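Local coordinates for protein chromosome-partitioning ATPase Soj (Thermus thermophilus, PDB 1WCV) that hydrolyses ATP and, in its ATP-bound form, cooperatively binds double-stranded DNA as nucleoprotein filaments, probably for chromosome partitioning, at residues Leu34-Leu39 with Glu241-Val246; Pro76-His81 with Ile222-Pro227; Val115-Pro120 with Leu128-Ala133. All coordinates share one frame; numbering follows the deposited sequence.

Contact 1. Residues Leu34-Leu39 with Glu241-Val246; sequences LGKRVL and EVMARV
L34, K36 and M243 meet here through flexible chains, with no flat group on either side of the contact. M243 carries the helix side of the interface. Its CG lies beside its own backbone N, and the chain then bends twice, at chi2 (-43°) and chi3 (-57°), a course that brings the methyl round to K36. The two side chains meet tip to tip: M243 CE is 3.5 Å from K36 NZ and 3.7 Å from K36 CE, with the sulfur lying close by, M243 SD to K36 CE 3.9 Å. This is van der Waals contact around the end of the lysine. L34 comes in differently, sliding past M243 in the opposite direction so that L34 CD1 rests 4.1 Å from M243 CG. M243, which also touches L31 and L114, is buried; L34 and K36 are partly exposed. Between those two, G35 takes a positive phi in a Schellman motif at the end of helix 18-33. Away from the contact, R245 holds helix 230-246 to F202 by a cation-pi contact and to L172 O by a hydrogen bond. The C-terminal helix 230-246 thus packs against the turn from helix 18-33 into strand 38-42, the second half of a beta-alpha-beta crossover of the P-loop NTPase fold.

Contact 2. Residues Pro76-His81 with Ile222-Pro227; sequences PVDGFH and IAQHAP
D78 sits at the tip of a beta hairpin with a two-residue turn and lays its carboxylate against the amide of Q224, in the short helix 222-225. The hairpin joins strands 75-77 and 80-83 through a type I' turn, closed by bonds from V77 N to F80 O (2.8 Å) and from F80 N to V77 O (2.7 Å); D78 and G79 both take positive phi. The main interaction is a stack of flat groups. Carboxylate and amide planes are only 10° apart, and the side chains slide past each other in opposite directions, with D78 CG 3.7 Å from Q224 CD. On the hairpin side, CG anti to the backbone N (chi1 -168°) carries the D78 carboxylate out from the turn to the amide. Beside the stack, D78 OD1 approaches A223 CB at 4.3 Å, a looser van der Waals touch of oxygen on methyl.

The polar ends are held mainly by other partners. D78 OD2 makes a salt bridge with R33 of helix 18-33, D78 OD1 is bonded to T221 OG1, and Q224 OE1 accepts from T221 N just before the helix, so T221 grips both stacked groups. With an alanine in place of Q224, the D78 carboxylate would probably lose the amide plane lying against it, and T221 N its side-chain acceptor. Water completes the link: one molecule donates to D78 OD2 at 2.7 Å and accepts a weak bond from Q224 NE2 at 3.2 Å.

Contact 3. Residues Val115-Pro120 with Leu128-Ala133; sequences VLLDAP and LNALAA
L117 overlaps the backbone of A130: its CD1 lies 3.7 Å from A130 O, a van der Waals contact of methyl on carbonyl oxygen. A130 CB is a little farther from the same L117 CD1, at 4.3 Å. The leucine gets there with CG beside its own backbone N, anti to the carbonyl carbon (chi1 -49°), so that one methyl branch is laid on the helix. Two residues on, A119 makes the second touch, methyl against methyl, A119 CB to A130 CB 3.9 Å. With an alanine on each side the backbones come close, and the CA atoms of A119 and A130 are 6.3 Å apart. All three residues are buried, and the side-chain contacts between them are apolar. A130 O, besides lying under the leucine methyl, accepts a backbone bond from A133 N at 3.2 Å. On another side of helix 125-133, L131 packs on helix 146-164. Between L117 and A119, D118 turns the other way: its OD1 makes a salt bridge with K20 NZ and its OD2 a hydrogen bond with T21 OG1, while A119 O also accepts from K20 NZ. K20 and T21 bind nucleotide, and T21 also binds magnesium. A run of hydrophobic strand residues ending in an aspartate beside the P-loop, backed here by helix 125-133, is characteristic of the Walker B motif of P-loop NTPases.

From the N terminus, the chain first supplies 34-39, then 76-81, and only afterwards closes contact 3, a short loop between 115-120 and 128-133. Contact 2 follows when 222-227 returns to 76-81, and contact 1 closes last, at 241-246. The loops nest without crossing: contact 3 lies inside contact 2, and both lie inside contact 1. All three reach the same sheet, where strand 38-42 runs between 80-83 and 114-118; the probable hydrogen bonds V38 O to H81 N (2.9 Å) and L39 O to L116 N (2.8 Å) join contact 1 to the others. Contacts 2 and 3 do not touch. Contacts 1 and 2 bring the C-terminal helices back to the N-terminal part of the fold.

Contact 1. Residues Leu34-Leu39 with Glu241-Val246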
loop_
_atom_site.group_PDB
_atom_site.type_symbol
_atom_site.label_atom_id
_atom_site.label_comp_id
_atom_site.label_asym_id
_atom_site.label_seq_id
_atom_site.Cartn_x
_atom_site.Cartn_y
_atom_site.Cartn_z
ATOM N N LEU A 34 -3.310 1.066 18.022
ATOM C CA LEU A 34 -4.600 0.723 17.437
ATOM C C LEU A 34 -5.512 0.205 18.543
ATOM O O LEU A 34 -6.648 -0.190 18.292
ATOM C CB LEU A 34 -4.447 -0.348 16.355
ATOM C CG LEU A 34 -3.930 0.126 14.996
ATOM C CD1 LEU A 34 -3.855 -1.055 14.033
ATOM C CD2 LEU A 34 -4.862 1.198 14.448
ATOM N N GLY A 35 -4.998 0.202 19.770
ATOM C CA GLY A 35 -5.779 -0.260 20.902
ATOM C C GLY A 35 -5.666 -1.746 21.184
ATOM O O GLY A 35 -6.577 -2.345 21.760
ATOM N N LYS A 36 -4.548 -2.344 20.788
ATOM C CA LYS A 36 -4.327 -3.771 21.008
ATOM C C LYS A 36 -3.341 -3.998 22.150
ATOM O O LYS A 36 -2.377 -3.246 22.293
ATOM C CB LYS A 36 -3.749 -4.414 19.744
ATOM C CG LYS A 36 -4.559 -4.218 18.473
ATOM C CD LYS A 36 -5.813 -5.069 18.454
ATOM C CE LYS A 36 -6.470 -5.014 17.085
ATOM N NZ LYS A 36 -7.665 -5.893 16.987
ATOM N N ARG A 37 -3.584 -5.024 22.966
ATOM C CA ARG A 37 -2.657 -5.363 24.044
ATOM C C ARG A 37 -1.615 -6.181 23.296
ATOM O O ARG A 37 -1.925 -7.253 22.781
ATOM C CB ARG A 37 -3.318 -6.243 25.104
ATOM C CG ARG A 37 -4.541 -5.645 25.771
ATOM C CD ARG A 37 -4.900 -6.439 27.016
ATOM N NE ARG A 37 -6.313 -6.319 27.354
ATOM C CZ ARG A 37 -7.296 -6.858 26.641
ATOM N NH1 ARG A 37 -8.557 -6.700 27.017
ATOM N NH2 ARG A 37 -7.016 -7.565 25.556
ATOM N N VAL A 38 -0.388 -5.684 23.240
ATOM C CA VAL A 38 0.653 -6.364 22.485
ATOM C C VAL A 38 1.903 -6.749 23.254
ATOM O O VAL A 38 2.429 -5.975 24.051
ATOM C CB VAL A 38 1.079 -5.485 21.290
ATOM C CG1 VAL A 38 2.220 -6.139 20.519
ATOM C CG2 VAL A 38 -0.120 -5.233 20.391
ATOM N N LEU A 39 2.380 -7.959 22.980
ATOM C CA LEU A 39 3.597 -8.467 23.584
ATOM C C LEU A 39 4.615 -8.706 22.468
ATOM O O LEU A 39 4.320 -9.385 21.490
ATOM C CB LEU A 39 3.338 -9.790 24.307
ATOM C CG LEU A 39 4.601 -10.484 24.823
ATOM C CD1 LEU A 39 5.294 -9.607 25.858
ATOM C CD2 LEU A 39 4.229 -11.825 25.421
ATOM N N GLU A 241 -2.784 -2.803 7.523
ATOM C CA GLU A 241 -2.810 -3.849 6.521
ATOM C C GLU A 241 -2.645 -5.209 7.193
ATOM O O GLU A 241 -3.275 -6.191 6.796
ATOM C CB GLU A 241 -1.725 -3.624 5.460
ATOM C CG GLU A 241 -2.031 -4.380 4.169
ATOM C CD GLU A 241 -0.996 -4.184 3.088
ATOM O OE1 GLU A 241 -0.104 -3.318 3.248
ATOM O OE2 GLU A 241 -1.089 -4.902 2.069
ATOM N N VAL A 242 -1.805 -5.265 8.222
ATOM C CA VAL A 242 -1.624 -6.512 8.944
ATOM C C VAL A 242 -2.933 -6.897 9.638
ATOM O O VAL A 242 -3.349 -8.053 9.578
ATOM C CB VAL A 242 -0.489 -6.401 9.989
ATOM C CG1 VAL A 242 -0.609 -7.540 11.020
ATOM C CG2 VAL A 242 0.872 -6.478 9.285
ATOM N N MET A 243 -3.597 -5.943 10.289
ATOM C CA MET A 243 -4.861 -6.282 10.950
ATOM C C MET A 243 -5.908 -6.741 9.939
ATOM O O MET A 243 -6.715 -7.620 10.229
ATOM C CB MET A 243 -5.414 -5.103 11.753
ATOM C CG MET A 243 -4.759 -4.905 13.107
ATOM S SD MET A 243 -4.483 -6.458 14.033
ATOM C CE MET A 243 -6.166 -7.175 14.134
ATOM N N ALA A 244 -5.901 -6.140 8.753
ATOM C CA ALA A 244 -6.845 -6.531 7.717
ATOM C C ALA A 244 -6.607 -7.994 7.335
ATOM O O ALA A 244 -7.550 -8.759 7.153
ATOM C CB ALA A 244 -6.683 -5.637 6.499
ATOM N N ARG A 245 -5.342 -8.386 7.205
ATOM C CA ARG A 245 -5.042 -9.765 6.858
ATOM C C ARG A 245 -5.361 -10.716 8.007
ATOM O O ARG A 245 -5.835 -11.825 7.773
ATOM C CB ARG A 245 -3.580 -9.918 6.424
ATOM C CG ARG A 245 -3.307 -9.230 5.099
ATOM C CD ARG A 245 -2.085 -9.769 4.384
ATOM N NE ARG A 245 -1.878 -9.058 3.123
ATOM C CZ ARG A 245 -0.979 -9.399 2.206
ATOM N NH1 ARG A 245 -0.189 -10.450 2.407
ATOM N NH2 ARG A 245 -0.882 -8.702 1.080
ATOM N N VAL A 246 -5.107 -10.297 9.242
ATOM C CA VAL A 246 -5.414 -11.154 10.389
ATOM C C VAL A 246 -6.914 -11.438 10.398
ATOM O O VAL A 246 -7.344 -12.579 10.571
ATOM C CB VAL A 246 -5.021 -10.487 11.733
ATOM C CG1 VAL A 246 -5.676 -11.233 12.901
ATOM C CG2 VAL A 246 -3.503 -10.492 11.899
#

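Contact 2. Residues Pro76-His81 with Ile222-Pro227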
loop_
_atom_site.group_PDB
_atom_site.type_symbol
_atom_site.label_atom_id
_atom_site.label_comp_id
_atom_site.label_asym_id
_atom_site.label_seq_id
_atom_site.Cartn_x
_atom_site.Cartn_y
_atom_site.Cartn_z
ATOM N N PRO A 76 7.388 -2.773 30.269
ATOM C CA PRO A 76 6.487 -1.890 29.523
ATOM C C PRO A 76 7.284 -0.884 28.696
ATOM O O PRO A 76 8.227 -0.264 29.186
ATOM C CB PRO A 76 5.669 -1.228 30.626
ATOM C CG PRO A 76 6.681 -1.096 31.729
ATOM C CD PRO A 76 7.372 -2.452 31.708
ATOM N N VAL A 77 6.909 -0.731 27.433
ATOM C CA VAL A 77 7.601 0.200 26.559
ATOM C C VAL A 77 6.690 0.691 25.442
ATOM O O VAL A 77 5.966 -0.092 24.821
ATOM C CB VAL A 77 8.855 -0.454 25.937
ATOM C CG1 VAL A 77 8.458 -1.688 25.140
ATOM C CG2 VAL A 77 9.584 0.548 25.055
ATOM N N ASP A 78 6.739 2.000 25.204
ATOM C CA ASP A 78 5.952 2.668 24.171
ATOM C C ASP A 78 4.547 2.109 23.965
ATOM O O ASP A 78 4.119 1.897 22.828
ATOM C CB ASP A 78 6.698 2.645 22.834
ATOM C CG ASP A 78 6.063 3.563 21.799
ATOM O OD1 ASP A 78 6.221 3.309 20.586
ATOM O OD2 ASP A 78 5.410 4.548 22.205
ATOM N N GLY A 79 3.833 1.864 25.054
ATOM C CA GLY A 79 2.477 1.364 24.932
ATOM C C GLY A 79 2.285 -0.138 24.837
ATOM O O GLY A 79 1.150 -0.605 24.796
ATOM N N PHE A 80 3.371 -0.904 24.775
ATOM C CA PHE A 80 3.237 -2.358 24.724
ATOM C C PHE A 80 4.188 -3.035 25.704
ATOM O O PHE A 80 4.880 -2.365 26.465
ATOM C CB PHE A 80 3.470 -2.901 23.303
ATOM C CG PHE A 80 4.794 -2.519 22.698
ATOM C CD1 PHE A 80 4.962 -1.287 22.075
ATOM C CD2 PHE A 80 5.870 -3.406 22.726
ATOM C CE1 PHE A 80 6.176 -0.940 21.487
ATOM C CE2 PHE A 80 7.090 -3.072 22.141
ATOM C CZ PHE A 80 7.247 -1.839 21.519
ATOM N N HIS A 81 4.207 -4.363 25.698
ATOM C CA HIS A 81 5.083 -5.102 26.598
ATOM C C HIS A 81 6.154 -5.879 25.843
ATOM O O HIS A 81 5.874 -6.500 24.823
ATOM C CB HIS A 81 4.267 -6.069 27.462
ATOM C CG HIS A 81 3.387 -5.391 28.468
ATOM N ND1 HIS A 81 2.517 -6.086 29.281
ATOM C CD2 HIS A 81 3.248 -4.085 28.797
ATOM C CE1 HIS A 81 1.880 -5.236 30.068
ATOM N NE2 HIS A 81 2.305 -4.015 29.794
ATOM N N ILE A 222 9.917 4.392 16.015
ATOM C CA ILE A 222 9.842 5.522 15.102
ATOM C C ILE A 222 8.689 6.454 15.501
ATOM O O ILE A 222 8.707 7.650 15.207
ATOM C CB ILE A 222 9.676 5.051 13.636
ATOM C CG1 ILE A 222 9.911 6.223 12.685
ATOM C CG2 ILE A 222 8.292 4.453 13.418
ATOM C CD1 ILE A 222 11.312 6.781 12.743
ATOM N N ALA A 223 7.686 5.910 16.177
ATOM C CA ALA A 223 6.568 6.739 16.618
ATOM C C ALA A 223 7.057 7.728 17.685
ATOM O O ALA A 223 6.569 8.860 17.771
ATOM C CB ALA A 223 5.456 5.867 17.176
ATOM N N GLN A 224 8.019 7.295 18.496
ATOM C CA GLN A 224 8.574 8.149 19.549
ATOM C C GLN A 224 9.620 9.096 18.983
ATOM O O GLN A 224 9.659 10.272 19.337
ATOM C CB GLN A 224 9.249 7.314 20.647
ATOM C CG GLN A 224 8.327 6.452 21.483
ATOM C CD GLN A 224 9.096 5.537 22.420
ATOM O OE1 GLN A 224 9.899 4.709 21.981
ATOM N NE2 GLN A 224 8.854 5.683 23.718
ATOM N N HIS A 225 10.459 8.575 18.096
ATOM C CA HIS A 225 11.550 9.350 17.507
ATOM C C HIS A 225 11.203 10.388 16.438
ATOM O O HIS A 225 11.720 11.505 16.453
ATOM C CB HIS A 225 12.589 8.380 16.938
ATOM C CG HIS A 225 13.840 9.046 16.459
ATOM N ND1 HIS A 225 14.679 9.744 17.301
ATOM C CD2 HIS A 225 14.398 9.119 15.227
ATOM C CE1 HIS A 225 15.698 10.218 16.608
ATOM N NE2 HIS A 225 15.552 9.853 15.347
ATOM N N ALA A 226 10.346 10.015 15.494
ATOM C CA ALA A 226 9.970 10.919 14.410
ATOM C C ALA A 226 8.623 10.463 13.872
ATOM O O ALA A 226 8.546 9.887 12.792
ATOM C CB ALA A 226 11.027 10.870 13.306
ATOM N N PRO A 227 7.543 10.728 14.622
ATOM C CA PRO A 227 6.168 10.352 14.271
ATOM C C PRO A 227 5.608 10.819 12.929
ATOM O O PRO A 227 4.615 10.264 12.448
ATOM C CB PRO A 227 5.358 10.865 15.462
ATOM C CG PRO A 227 6.137 12.051 15.908
ATOM C CD PRO A 227 7.556 11.538 15.856
HETATM O O HOH W 1 5.750 6.383 24.218
#

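Contact 3. Residues Val115-Pro120 with Leu128-Ala133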
loop_
_atom_site.group_PDB
_atom_site.type_symbol
_atom_site.label_atom_id
_atom_site.label_comp_id
_atom_site.label_asym_id
_atom_site.label_seq_id
_atom_site.Cartn_x
_atom_site.Cartn_y
_atom_site.Cartn_z
ATOM N N VAL A 115 0.758 -11.195 19.803
ATOM C CA VAL A 115 2.103 -11.496 20.272
ATOM C C VAL A 115 3.043 -11.543 19.068
ATOM O O VAL A 115 2.834 -12.334 18.154
ATOM C CB VAL A 115 2.145 -12.860 20.985
ATOM C CG1 VAL A 115 3.533 -13.087 21.585
ATOM C CG2 VAL A 115 1.067 -12.915 22.064
ATOM N N LEU A 116 4.051 -10.678 19.064
ATOM C CA LEU A 116 5.018 -10.634 17.962
ATOM C C LEU A 116 6.312 -11.297 18.406
ATOM O O LEU A 116 6.839 -10.986 19.470
ATOM C CB LEU A 116 5.300 -9.183 17.544
ATOM C CG LEU A 116 4.287 -8.501 16.612
ATOM C CD1 LEU A 116 2.880 -8.616 17.170
ATOM C CD2 LEU A 116 4.671 -7.034 16.439
ATOM N N LEU A 117 6.824 -12.211 17.588
ATOM C CA LEU A 117 8.061 -12.912 17.924
ATOM C C LEU A 117 9.164 -12.535 16.952
ATOM O O LEU A 117 9.114 -12.928 15.792
ATOM C CB LEU A 117 7.835 -14.420 17.851
ATOM C CG LEU A 117 6.620 -14.991 18.577
ATOM C CD1 LEU A 117 6.411 -16.437 18.149
ATOM C CD2 LEU A 117 6.822 -14.881 20.086
ATOM N N ASP A 118 10.153 -11.777 17.417
ATOM C CA ASP A 118 11.262 -11.376 16.558
ATOM C C ASP A 118 12.282 -12.507 16.536
ATOM O O ASP A 118 13.127 -12.609 17.420
ATOM C CB ASP A 118 11.903 -10.084 17.071
ATOM C CG ASP A 118 12.890 -9.497 16.082
ATOM O OD1 ASP A 118 12.749 -9.773 14.866
ATOM O OD2 ASP A 118 13.800 -8.749 16.505
ATOM N N ALA A 119 12.197 -13.343 15.504
ATOM C CA ALA A 119 13.066 -14.507 15.350
ATOM C C ALA A 119 14.436 -14.231 14.751
ATOM O O ALA A 119 14.598 -13.365 13.893
ATOM C CB ALA A 119 12.358 -15.554 14.507
ATOM N N PRO A 120 15.452 -14.975 15.205
ATOM C CA PRO A 120 16.800 -14.775 14.669
ATOM C C PRO A 120 16.852 -15.371 13.262
ATOM O O PRO A 120 15.995 -16.173 12.889
ATOM C CB PRO A 120 17.681 -15.531 15.657
ATOM C CG PRO A 120 16.801 -16.637 16.116
ATOM C CD PRO A 120 15.451 -15.971 16.291
ATOM N N LEU A 128 13.137 -21.782 14.790
ATOM C CA LEU A 128 12.207 -22.890 14.669
ATOM C C LEU A 128 11.159 -22.840 15.776
ATOM O O LEU A 128 9.985 -23.104 15.537
ATOM C CB LEU A 128 12.966 -24.221 14.704
ATOM C CG LEU A 128 12.169 -25.493 14.404
ATOM C CD1 LEU A 128 11.240 -25.804 15.550
ATOM C CD2 LEU A 128 11.382 -25.321 13.114
ATOM N N ASN A 129 11.576 -22.506 16.989
ATOM C CA ASN A 129 10.621 -22.421 18.093
ATOM C C ASN A 129 9.595 -21.314 17.845
ATOM O O ASN A 129 8.444 -21.412 18.272
ATOM C CB ASN A 129 11.352 -22.170 19.417
ATOM C CG ASN A 129 11.631 -23.451 20.174
ATOM O OD1 ASN A 129 10.757 -23.984 20.863
ATOM N ND2 ASN A 129 12.847 -23.966 20.034
ATOM N N ALA A 130 10.014 -20.265 17.149
ATOM C CA ALA A 130 9.110 -19.162 16.842
ATOM C C ALA A 130 8.068 -19.639 15.836
ATOM O O ALA A 130 6.869 -19.393 15.992
ATOM C CB ALA A 130 9.898 -17.986 16.266
ATOM N N LEU A 131 8.536 -20.345 14.813
ATOM C CA LEU A 131 7.657 -20.849 13.774
ATOM C C LEU A 131 6.697 -21.916 14.277
ATOM O O LEU A 131 5.582 -22.045 13.774
ATOM C CB LEU A 131 8.485 -21.402 12.616
ATOM C CG LEU A 131 9.323 -20.356 11.881
ATOM C CD1 LEU A 131 10.039 -20.985 10.697
ATOM C CD2 LEU A 131 8.412 -19.235 11.420
ATOM N N ALA A 132 7.131 -22.680 15.272
ATOM C CA ALA A 132 6.295 -23.740 15.823
ATOM C C ALA A 132 5.229 -23.196 16.761
ATOM O O ALA A 132 4.237 -23.867 17.032
ATOM C CB ALA A 132 7.161 -24.764 16.555
ATOM N N ALA A 133 5.420 -21.968 17.234
ATOM C CA ALA A 133 4.470 -21.354 18.159
ATOM C C ALA A 133 3.536 -20.327 17.520
ATOM O O ALA A 133 2.462 -20.028 18.051
ATOM C CB ALA A 133 5.229 -20.707 19.302
#